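Local coordinates for putative short-chain dehydrogenase/reductase (PDB 5K9Z) that probably oxidises alcohols or reduces carbonyl groups with NAD or NADP as the hydride carrier, at the interface of chains A and B. Sequence-based numbering; all coordinates share one arbitrary frame. Chains: chain A/B, Putative short-chain dehydrogenase/reductase.

The interface of chains A and B. Residues chain A 265, 272-273; chain B 99-100, 102, 158, 198-199.
A:Met273 sends its side chain into chain B, where the terminal methyl CE meets B:Tyr102 and B:Val99. The thioether chain runs straight to SD and then bends (chi3 -108°), which brings CE to 3.7 Å from CD1 of the B:Tyr102 ring and sets CG and CE on the same side of the ring plane, CG out past the CD1-CE1 rim, the two side chains lying at about a right angle. CG1 of B:Val99 also lies 3.7 Å from A:Met273 CE. SD of A:Met273 lies 3.3 Å from the backbone O of B:Met198, and the side chain of B:Met199, poorly ordered, adds looser contacts to SD and CE. Farther along, A:Phe265, from helix 259-266, puts the CE1 corner of its ring 3.6 Å from SD of B:Met198, whose extended chain crosses it steeply; CD1 rests against CD of B:Pro158. On the opposite flank A:Phe272, its CG anti to the backbone N (chi1 -171°), turns one ring face to B:Gly100, whose CA sits 4.0 Å from the ring centroid in a CH-pi contact displaced toward the rim. At the polar rim, A:Met273 N donates a nearly straight hydrogen bond (176° at H) to B:Gly100 O at 2.9 Å, arriving from above the carbonyl plane. The return bond from B:Gly100 N to A:Met273 O is weak. Water 1 links that same A:Met273 O to B:Val99 N. The short strands 271-273 of A and 100-102 of B thus form an antiparallel beta bridge. With its two-fold twin, this docking of a C-terminal segment onto the neighbouring subunit ties the two chains of the deposited assembly together, and may stabilise a dimer in solution.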
ATOM      1  N   PHE A 265      -0.786   0.784  20.486  1.00 26.91           N
ATOM      2  CA  PHE A 265       0.036   1.975  20.442  1.00 25.86           C
ATOM      3  C   PHE A 265      -0.729   3.222  20.850  1.00 24.66           C
ATOM      4  O   PHE A 265      -0.181   4.084  21.548  1.00 25.60           O
ATOM      5  CB  PHE A 265       0.579   2.202  19.005  1.00 25.72           C
ATOM      6  CG  PHE A 265       1.197   0.983  18.365  1.00 26.89           C
ATOM      7  CD1 PHE A 265       2.482   0.565  18.712  1.00 22.55           C
ATOM      8  CD2 PHE A 265       0.503   0.265  17.388  1.00 26.07           C
ATOM      9  CE1 PHE A 265       3.048  -0.543  18.121  1.00 24.45           C
ATOM     10  CE2 PHE A 265       1.064  -0.844  16.805  1.00 26.21           C
ATOM     11  CZ  PHE A 265       2.340  -1.253  17.173  1.00 26.43           C
ATOM     12  N   PHE A 272       6.315   8.797  26.212  1.00 19.38           N
ATOM     13  CA  PHE A 272       7.451   8.966  25.322  1.00 19.76           C
ATOM     14  C   PHE A 272       8.472   7.888  25.645  1.00 24.03           C
ATOM     15  O   PHE A 272       8.888   7.752  26.797  1.00 21.66           O
ATOM     16  CB  PHE A 272       8.045  10.377  25.473  1.00 21.03           C
ATOM     17  CG  PHE A 272       9.091  10.712  24.443  1.00 26.33           C
ATOM     18  CD1 PHE A 272      10.412  10.330  24.623  1.00 25.62           C
ATOM     19  CD2 PHE A 272       8.748  11.409  23.294  1.00 21.64           C
ATOM     20  CE1 PHE A 272      11.376  10.641  23.670  1.00 29.09           C
ATOM     21  CE2 PHE A 272       9.702  11.730  22.341  1.00 22.83           C
ATOM     22  CZ  PHE A 272      11.019  11.341  22.527  1.00 26.72           C
ATOM     23  N   MET A 273       8.850   7.112  24.637  1.00 24.38           N
ATOM     24  CA  MET A 273       9.885   6.093  24.768  1.00 27.42           C
ATOM     25  C   MET A 273      11.194   6.639  24.212  1.00 26.08           C
ATOM     26  O   MET A 273      11.301   6.885  23.005  1.00 24.36           O
ATOM     27  CB  MET A 273       9.499   4.824  24.012  1.00 35.58           C
ATOM     28  CG  MET A 273       8.266   4.115  24.506  1.00 46.81           C
ATOM     29  SD  MET A 273       8.006   2.615  23.525  1.00 58.81           S
ATOM     30  CE  MET A 273       6.581   3.066  22.542  1.00 61.77           C
TER
ATOM     31  N   VAL B  99      11.756   5.098  18.924  1.00 22.19           N
ATOM     32  CA  VAL B  99      10.312   5.111  18.706  1.00 24.60           C
ATOM     33  C   VAL B  99       9.704   6.472  19.034  1.00 19.34           C
ATOM     34  O   VAL B  99       8.963   7.046  18.221  1.00 19.61           O
ATOM     35  CB  VAL B  99       9.607   3.993  19.514  1.00 29.31           C
ATOM     36  CG1 VAL B  99       8.103   4.026  19.255  1.00 25.65           C
ATOM     37  CG2 VAL B  99      10.178   2.640  19.147  1.00 31.52           C
ATOM     38  N   GLY B 100       9.945   6.965  20.249  1.00 16.95           N
ATOM     39  CA  GLY B 100       9.495   8.296  20.643  1.00 19.19           C
ATOM     40  C   GLY B 100       8.074   8.311  21.189  1.00 20.26           C
ATOM     41  O   GLY B 100       7.697   7.468  22.026  1.00 17.01           O
ATOM     42  N   TYR B 102       4.217   7.977  21.984  1.00 16.15           N
ATOM     43  CA  TYR B 102       3.185   6.975  21.750  1.00 24.98           C
ATOM     44  C   TYR B 102       1.978   7.356  22.597  1.00 27.15           C
ATOM     45  O   TYR B 102       2.032   8.289  23.412  1.00 25.92           O
ATOM     46  CB  TYR B 102       3.646   5.539  22.091  1.00 16.28           C
ATOM     47  CG  TYR B 102       3.755   5.378  23.566  1.00 22.89           C
ATOM     48  CD1 TYR B 102       4.843   5.899  24.253  1.00 22.13           C
ATOM     49  CD2 TYR B 102       2.715   4.789  24.297  1.00 23.16           C
ATOM     50  CE1 TYR B 102       4.924   5.817  25.638  1.00 21.61           C
ATOM     51  CE2 TYR B 102       2.781   4.709  25.687  1.00 19.20           C
ATOM     52  CZ  TYR B 102       3.894   5.236  26.350  1.00 18.15           C
ATOM     53  OH  TYR B 102       3.985   5.177  27.733  1.00 18.92           O
ATOM     54  N   PRO B 158       3.056   3.922  16.630  1.00 16.86           N
ATOM     55  CA  PRO B 158       2.507   5.167  17.178  1.00 14.89           C
ATOM     56  C   PRO B 158       2.302   6.225  16.101  1.00 19.65           C
ATOM     57  O   PRO B 158       2.807   6.121  14.983  1.00 16.51           O
ATOM     58  CB  PRO B 158       3.572   5.614  18.189  1.00 14.99           C
ATOM     59  CG  PRO B 158       4.309   4.358  18.542  1.00 17.29           C
ATOM     60  CD  PRO B 158       4.308   3.524  17.293  1.00 15.37           C
ATOM     61  N   MET B 198       9.210  -2.454  20.590  1.00 37.63           N
ATOM     62  CA  MET B 198       9.188  -1.016  20.834  1.00 41.08           C
ATOM     63  C   MET B 198       9.265  -0.699  22.318  1.00 41.01           C
ATOM     64  O   MET B 198      10.035   0.176  22.732  1.00 44.44           O
ATOM     65  CB  MET B 198       7.927  -0.409  20.237  1.00 45.01           C
ATOM     66  CG  MET B 198       7.910  -0.442  18.732  1.00 41.20           C
ATOM     67  SD  MET B 198       6.534   0.527  18.129  1.00 40.78           S
ATOM     68  CE  MET B 198       6.663   0.197  16.371  1.00 29.47           C
ATOM     69  N   MET B 199       8.471  -1.405  23.129  1.00 41.47           N
ATOM     70  CA  MET B 199       8.240  -1.082  24.533  1.00 44.77           C
ATOM     71  C   MET B 199       9.186  -1.801  25.482  1.00 50.69           C
ATOM     72  O   MET B 199       9.646  -1.205  26.467  1.00 46.81           O
ATOM     73  CB  MET B 199       6.803  -1.437  24.930  1.00 45.36           C
ATOM     74  CG  MET B 199       5.741  -0.667  24.185  1.00 49.48           C
ATOM     75  SD  MET B 199       4.992   0.611  25.203  1.00 57.16           S
ATOM     76  CE  MET B 199       3.688   1.145  24.086  1.00 58.57           C
TER
HETATM   77  O   HOH W   1      12.620   5.065  21.695  1.00 22.99           O